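Local coordinates for putative DNA-binding protein (Salmonella choleraesuis, PDB 2HX0), which probably binds DNA and holds a magnesium ion at a site lined by histidines, at the interface of chains A and B. Sequence-based numbering; all coordinates share one arbitrary frame. Chains: chain A/B, Putative DNA-binding protein.

Contact 1: the interface of chains A and B. Residues chain A 135, 137-138, 142-143; chain B 24, 27, 116-117.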
ATOM      1  N   CYS A 135     -20.477  10.601  12.523  1.00 16.64           N
ATOM      2  CA  CYS A 135     -21.169   9.341  12.307  1.00 16.51           C
ATOM      3  C   CYS A 135     -21.879   8.995  13.612  1.00 16.96           C
ATOM      4  O   CYS A 135     -21.243   8.881  14.658  1.00 17.12           O
ATOM      5  CB  CYS A 135     -20.169   8.235  11.956  1.00 16.35           C
ATOM      6  SG  CYS A 135     -20.893   6.579  11.806  1.00 14.93           S
ATOM      7  N   ILE A 137     -23.105   6.284  14.383  1.00 18.63           N
ATOM      8  CA  ILE A 137     -22.779   4.913  14.744  1.00 18.56           C
ATOM      9  C   ILE A 137     -21.456   4.790  15.494  1.00 18.24           C
ATOM     10  O   ILE A 137     -21.397   4.164  16.551  1.00 19.21           O
ATOM     11  CB  ILE A 137     -22.718   4.015  13.490  1.00 33.56           C
ATOM     12  CG1 ILE A 137     -23.968   4.233  12.632  1.00 35.33           C
ATOM     13  CG2 ILE A 137     -22.620   2.554  13.901  1.00 35.80           C
ATOM     14  CD1 ILE A 137     -23.963   5.476  11.778  1.00 25.15           C
ATOM     15  N   SER A 138     -20.397   5.393  14.957  1.00 14.75           N
ATOM     16  CA  SER A 138     -19.083   5.319  15.591  1.00 14.32           C
ATOM     17  C   SER A 138     -18.890   6.372  16.675  1.00 15.74           C
ATOM     18  O   SER A 138     -18.118   6.171  17.612  1.00 15.52           O
ATOM     19  CB  SER A 138     -17.979   5.483  14.545  1.00 15.01           C
ATOM     20  OG  SER A 138     -17.890   6.828  14.108  1.00 14.80           O
ATOM     21  N   GLU A 142     -16.358  10.802  10.584  1.00 15.03           N
ATOM     22  CA  GLU A 142     -15.857   9.798   9.651  1.00 13.22           C
ATOM     23  C   GLU A 142     -15.864  10.295   8.213  1.00 11.80           C
ATOM     24  O   GLU A 142     -16.478  11.312   7.897  1.00 12.33           O
ATOM     25  CB  GLU A 142     -16.709   8.534   9.755  1.00 14.00           C
ATOM     26  CG  GLU A 142     -16.809   7.965  11.166  1.00 13.96           C
ATOM     27  CD  GLU A 142     -15.497   7.398  11.676  1.00 15.19           C
ATOM     28  OE1 GLU A 142     -14.511   7.380  10.908  1.00 16.47           O
ATOM     29  OE2 GLU A 142     -15.450   6.961  12.849  1.00 16.71           O
ATOM     30  N   LEU A 143     -15.181   9.559   7.345  1.00 11.60           N
ATOM     31  CA  LEU A 143     -15.090   9.928   5.944  1.00 12.17           C
ATOM     32  C   LEU A 143     -16.435   9.998   5.234  1.00 12.76           C
ATOM     33  O   LEU A 143     -17.229   9.057   5.271  1.00 13.62           O
ATOM     34  CB  LEU A 143     -14.177   8.945   5.205  1.00 12.02           C
ATOM     35  CG  LEU A 143     -13.996   9.208   3.708  1.00 10.68           C
ATOM     36  CD1 LEU A 143     -13.279  10.544   3.498  1.00 11.67           C
ATOM     37  CD2 LEU A 143     -13.196   8.071   3.093  1.00 11.23           C
TER
ATOM     38  N   ARG B  24     -16.594   3.943   2.376  1.00 10.37           N
ATOM     39  CA  ARG B  24     -16.349   3.808   3.798  1.00 10.98           C
ATOM     40  C   ARG B  24     -17.280   2.753   4.363  1.00  9.99           C
ATOM     41  O   ARG B  24     -18.494   2.835   4.175  1.00 12.67           O
ATOM     42  CB  ARG B  24     -16.610   5.131   4.511  1.00 12.43           C
ATOM     43  CG  ARG B  24     -16.352   5.047   6.000  1.00 13.71           C
ATOM     44  CD  ARG B  24     -17.505   5.605   6.803  1.00 13.76           C
ATOM     45  NE  ARG B  24     -17.408   5.190   8.199  1.00 12.07           N
ATOM     46  CZ  ARG B  24     -18.320   5.460   9.126  1.00 11.57           C
ATOM     47  NH1 ARG B  24     -19.408   6.152   8.811  1.00 12.16           N
ATOM     48  NH2 ARG B  24     -18.147   5.031  10.369  1.00 12.21           N
ATOM     49  N   PRO B  27     -19.351   0.428  11.234  1.00 13.43           N
ATOM     50  CA  PRO B  27     -19.088  -0.430  12.391  1.00 13.73           C
ATOM     51  C   PRO B  27     -19.926  -1.707  12.334  1.00 13.59           C
ATOM     52  O   PRO B  27     -21.111  -1.670  11.988  1.00 14.02           O
ATOM     53  CB  PRO B  27     -19.476   0.459  13.566  1.00 14.39           C
ATOM     54  CG  PRO B  27     -19.083   1.826  13.081  1.00 14.55           C
ATOM     55  CD  PRO B  27     -19.607   1.818  11.660  1.00 12.97           C
ATOM     56  N   THR B 116     -14.630   0.964  13.984  1.00 13.53           N
ATOM     57  CA  THR B 116     -15.193   2.301  13.852  1.00 13.18           C
ATOM     58  C   THR B 116     -15.360   2.685  12.386  1.00 12.60           C
ATOM     59  O   THR B 116     -16.295   3.405  12.035  1.00 13.76           O
ATOM     60  CB  THR B 116     -14.318   3.379  14.540  1.00 16.99           C
ATOM     61  OG1 THR B 116     -13.036   3.442  13.906  1.00 16.58           O
ATOM     62  CG2 THR B 116     -14.144   3.059  16.016  1.00 17.45           C
ATOM     63  N   THR B 117     -14.473   2.196  11.526  1.00 11.71           N
ATOM     64  CA  THR B 117     -14.552   2.542  10.113  1.00 11.75           C
ATOM     65  C   THR B 117     -13.519   1.788   9.281  1.00 10.03           C
ATOM     66  O   THR B 117     -12.557   1.238   9.809  1.00 11.56           O
ATOM     67  CB  THR B 117     -14.278   4.063   9.911  1.00 11.84           C
ATOM     68  OG1 THR B 117     -14.636   4.456   8.581  1.00 12.61           O
ATOM     69  CG2 THR B 117     -12.792   4.361  10.105  1.00 14.12           C
TER
HETATM   70  O   HOH W   1     -13.972   7.199   8.387  1.00 15.56           O
HETATM   71  O   HOH W   2     -12.883   6.101  13.244  1.00 28.48           O
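The guanidinium of B:Arg24 lies against the aliphatic stem of A:Glu142, whose CB sits 3.5 Å above the guanidinium plane, over its centre. The two side chains cross at about a right angle. The carboxylate turns nearly parallel to the guanidinium, the planes 14° apart, yet the charged atoms do not pair: OE2 of A:Glu142 stays 4.1 Å from NH2 of B:Arg24. The arginine spends its N-H groups at its edge instead. NH1 donates in plane to the thiol sulphur SG of A:Cys135 at 3.4 Å, with a weak second bond from NH2. On its own chain NH2 also reaches the backbone O of B:Thr116, in plane, while NE donates to the hydroxyl OG1 of B:Thr117, 16° out of the guanidinium plane. CG anti to the backbone N (chi1 -179°) and a bend at chi2 carry B:Arg24 across to chain A. B:Pro27 adds an apolar patch, its CG 3.7 Å from CG2 of A:Ile137, a poorly ordered residue. This polar, water-bridged patch between two copies would tie strand 141-147 of chain A to the chain B sheet. The carboxylate of A:Glu142 is held by other partners: the hydroxyl OG of A:Ser138 donates to the anti lone pair of OE2 at 2.7 Å, and water 2 links OE2 to OG1 of B:Thr116. Water 1 lies 2.6 Å from OE1 of A:Glu142 and also bonds the backbone N of A:Leu143 and OG1 of B:Thr117.

Contact 2: the interface of chains A and B. Residues chain A 14-16, 18, 48, 125; chain B 19-22, 121.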
ATOM      1  N   ASN A  14     -18.067   7.719  -4.880  1.00 48.99           N
ATOM      2  CA  ASN A  14     -17.157   6.626  -5.197  1.00 48.61           C
ATOM      3  C   ASN A  14     -16.369   6.670  -6.499  1.00 43.74           C
ATOM      4  O   ASN A  14     -15.146   6.595  -6.455  1.00 47.29           O
ATOM      5  CB  ASN A  14     -17.853   5.252  -5.051  1.00 33.07           C
ATOM      6  CG  ASN A  14     -19.146   5.139  -5.839  1.00 33.56           C
ATOM      7  OD1 ASN A  14     -19.161   5.241  -7.065  1.00 31.26           O
ATOM      8  ND2 ASN A  14     -20.243   4.907  -5.129  1.00 36.26           N
ATOM      9  N   ALA A  15     -17.024   6.834  -7.647  1.00 23.46           N
ATOM     10  CA  ALA A  15     -16.287   6.802  -8.921  1.00 19.05           C
ATOM     11  C   ALA A  15     -15.570   8.064  -9.403  1.00 14.93           C
ATOM     12  O   ALA A  15     -16.146   9.153  -9.434  1.00 13.48           O
ATOM     13  CB  ALA A  15     -17.205   6.296 -10.019  1.00 24.37           C
ATOM     14  N   SER A  16     -14.313   7.897  -9.810  1.00 10.69           N
ATOM     15  CA  SER A  16     -13.523   9.015 -10.314  1.00  9.83           C
ATOM     16  C   SER A  16     -12.213   8.584 -10.960  1.00 10.46           C
ATOM     17  O   SER A  16     -11.658   7.535 -10.629  1.00 11.13           O
ATOM     18  CB  SER A  16     -13.202   9.991  -9.176  1.00 11.10           C
ATOM     19  OG  SER A  16     -12.426  11.088  -9.634  1.00 10.90           O
ATOM     20  N   ALA A  18      -8.202   9.482 -11.603  1.00  9.57           N
ATOM     21  CA  ALA A  18      -7.275  10.013 -10.621  1.00  9.60           C
ATOM     22  C   ALA A  18      -6.135  10.760 -11.279  1.00  9.51           C
ATOM     23  O   ALA A  18      -5.727  10.443 -12.396  1.00 10.95           O
ATOM     24  CB  ALA A  18      -6.719   8.885  -9.759  1.00 11.38           C
ATOM     25  N   TRP A  48      -5.401  10.353  -1.504  1.00  8.47           N
ATOM     26  CA  TRP A  48      -5.003   9.189  -0.721  1.00  7.68           C
ATOM     27  C   TRP A  48      -3.546   8.896  -1.042  1.00  7.56           C
ATOM     28  O   TRP A  48      -3.034   9.331  -2.074  1.00  8.35           O
ATOM     29  CB  TRP A  48      -5.907   7.982  -1.051  1.00  8.45           C
ATOM     30  CG  TRP A  48      -5.472   7.096  -2.198  1.00  8.55           C
ATOM     31  CD1 TRP A  48      -4.773   5.925  -2.112  1.00  7.48           C
ATOM     32  CD2 TRP A  48      -5.760   7.288  -3.587  1.00  8.01           C
ATOM     33  NE1 TRP A  48      -4.611   5.374  -3.360  1.00  9.21           N
ATOM     34  CE2 TRP A  48      -5.207   6.192  -4.285  1.00  7.05           C
ATOM     35  CE3 TRP A  48      -6.432   8.282  -4.311  1.00  8.34           C
ATOM     36  CZ2 TRP A  48      -5.308   6.059  -5.676  1.00  7.77           C
ATOM     37  CZ3 TRP A  48      -6.531   8.152  -5.693  1.00  8.53           C
ATOM     38  CH2 TRP A  48      -5.970   7.045  -6.360  1.00  8.31           C
ATOM     39  N   LEU A 125      -8.711  12.452  -6.501  1.00  7.81           N
ATOM     40  CA  LEU A 125      -9.897  12.046  -7.261  1.00  9.05           C
ATOM     41  C   LEU A 125     -10.694  13.309  -7.598  1.00  8.97           C
ATOM     42  O   LEU A 125     -11.537  13.747  -6.817  1.00 10.03           O
ATOM     43  CB  LEU A 125     -10.731  11.084  -6.411  1.00  8.91           C
ATOM     44  CG  LEU A 125      -9.935   9.862  -5.936  1.00 10.93           C
ATOM     45  CD1 LEU A 125     -10.652   9.177  -4.781  1.00 13.68           C
ATOM     46  CD2 LEU A 125      -9.730   8.912  -7.104  1.00 12.14           C
TER
ATOM     47  N   ARG B  19     -10.046   3.297 -13.065  1.00  9.14           N
ATOM     48  CA  ARG B  19     -11.181   4.056 -12.571  1.00  9.40           C
ATOM     49  C   ARG B  19     -11.133   3.760 -11.075  1.00  9.40           C
ATOM     50  O   ARG B  19     -10.968   2.607 -10.686  1.00 10.46           O
ATOM     51  CB  ARG B  19     -12.484   3.532 -13.182  1.00 16.18           C
ATOM     52  CG  ARG B  19     -13.707   4.370 -12.841  1.00 22.73           C
ATOM     53  CD  ARG B  19     -14.929   3.933 -13.639  1.00 26.79           C
ATOM     54  NE  ARG B  19     -15.362   2.581 -13.301  1.00 30.72           N
ATOM     55  CZ  ARG B  19     -15.310   1.543 -14.131  1.00 30.13           C
ATOM     56  NH1 ARG B  19     -14.841   1.694 -15.360  1.00 32.88           N
ATOM     57  NH2 ARG B  19     -15.742   0.356 -13.731  1.00 31.89           N
ATOM     58  N   PHE B  20     -11.258   4.786 -10.240  1.00  7.10           N
ATOM     59  CA  PHE B  20     -11.202   4.568  -8.798  1.00  7.74           C
ATOM     60  C   PHE B  20     -12.518   4.791  -8.090  1.00  7.72           C
ATOM     61  O   PHE B  20     -13.348   5.596  -8.510  1.00 10.16           O
ATOM     62  CB  PHE B  20     -10.134   5.455  -8.165  1.00  8.84           C
ATOM     63  CG  PHE B  20      -8.748   5.124  -8.618  1.00  7.36           C
ATOM     64  CD1 PHE B  20      -8.220   5.697  -9.774  1.00  8.20           C
ATOM     65  CD2 PHE B  20      -7.988   4.190  -7.925  1.00  8.59           C
ATOM     66  CE1 PHE B  20      -6.947   5.338 -10.234  1.00  9.04           C
ATOM     67  CE2 PHE B  20      -6.719   3.823  -8.375  1.00  7.95           C
ATOM     68  CZ  PHE B  20      -6.201   4.400  -9.530  1.00  9.59           C
ATOM     69  N   TYR B  21     -12.691   4.060  -6.998  1.00  8.84           N
ATOM     70  CA  TYR B  21     -13.891   4.145  -6.185  1.00  9.68           C
ATOM     71  C   TYR B  21     -13.495   4.400  -4.743  1.00  9.97           C
ATOM     72  O   TYR B  21     -12.565   3.783  -4.233  1.00 11.60           O
ATOM     73  CB  TYR B  21     -14.679   2.838  -6.240  1.00 10.72           C
ATOM     74  CG  TYR B  21     -15.224   2.479  -7.600  1.00 10.30           C
ATOM     75  CD1 TYR B  21     -14.435   1.823  -8.536  1.00 11.18           C
ATOM     76  CD2 TYR B  21     -16.538   2.785  -7.944  1.00 12.87           C
ATOM     77  CE1 TYR B  21     -14.945   1.471  -9.787  1.00 13.73           C
ATOM     78  CE2 TYR B  21     -17.058   2.440  -9.190  1.00 14.73           C
ATOM     79  CZ  TYR B  21     -16.257   1.784 -10.103  1.00 15.01           C
ATOM     80  OH  TYR B  21     -16.781   1.438 -11.327  1.00 19.39           O
ATOM     81  N   ALA B  22     -14.201   5.310  -4.087  1.00  9.85           N
ATOM     82  CA  ALA B  22     -13.911   5.595  -2.692  1.00 10.25           C
ATOM     83  C   ALA B  22     -15.115   5.174  -1.869  1.00 11.65           C
ATOM     84  O   ALA B  22     -16.252   5.475  -2.224  1.00 14.23           O
ATOM     85  CB  ALA B  22     -13.637   7.089  -2.497  1.00  8.93           C
ATOM     86  N   VAL B 121      -9.967   2.873  -1.104  1.00  8.68           N
ATOM     87  CA  VAL B 121      -9.906   3.435  -2.443  1.00  7.02           C
ATOM     88  C   VAL B 121      -9.619   2.192  -3.277  1.00  6.73           C
ATOM     89  O   VAL B 121      -8.577   1.550  -3.114  1.00  8.36           O
ATOM     90  CB  VAL B 121      -8.779   4.455  -2.632  1.00  7.57           C
ATOM     91  CG1 VAL B 121      -8.717   4.868  -4.105  1.00  9.72           C
ATOM     92  CG2 VAL B 121      -9.045   5.671  -1.781  1.00  9.78           C
TER
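CB of B:Phe20 lies 3.6 Å from CD2 of A:Leu125, the two side chains crossing at about a right angle. CG stands anti to the carbonyl carbon (chi1 -65°), which turns one ring face to both A:Ala18 and A:Trp48. CD1 comes 3.5 Å from the methyl CB of A:Ala18, and CE1 touches the same methyl. On the same face, CD2 and CE2 lie under CH2 and CZ2 of A:Trp48, and CZ at the tip also reaches CH2. That CH2 sits 3.8 Å above the phenyl plane, over its centre, the indole tip to the phenyl face. A face of the indole receives B:Val121, whose CG1 is 3.8 Å from the six-membered ring centroid in a CH-pi contact. Behind the phenyl ring the short strand 15-16 of chain A pairs antiparallel with strand 19-25 of chain B: N of B:Phe20 donates to O of A:Ser16 at 2.8 Å, and N of A:Ser16 returns a bond to O of B:Phe20. A:Asn14 is poorly ordered, and the bond of its O with N of B:Ala22 is doubtful, the same O lying 2.9 Å from O of B:Phe20, another acceptor. Further along, CE2 of B:Tyr21 packs 3.9 Å from CB of A:Ala15. In the deposited assembly the site joins the two copies by extending a beta-sheet across the interface, backed by a small aromatic and aliphatic core, and may do so in the biological oligomer.

Contact 1 and contact 2 lie about 19 Å apart, measured between the centres of their C-alpha atoms. Both draw on the same two strands of chain B, 19-25 and 117-124: contact 2 uses their residues 19-22 and 121, contact 1 B:Arg24 and B:Thr117. Chain A answers with different segments, its C-terminal strand 141-147 and the preceding loop at contact 1, its N-terminal stretch and strand 47-56 at contact 2. The two faces in contact are therefore unlike, and the interface is not an exact two-fold. With three copies in the deposited assembly, this head-to-tail character would suit a closed trimer.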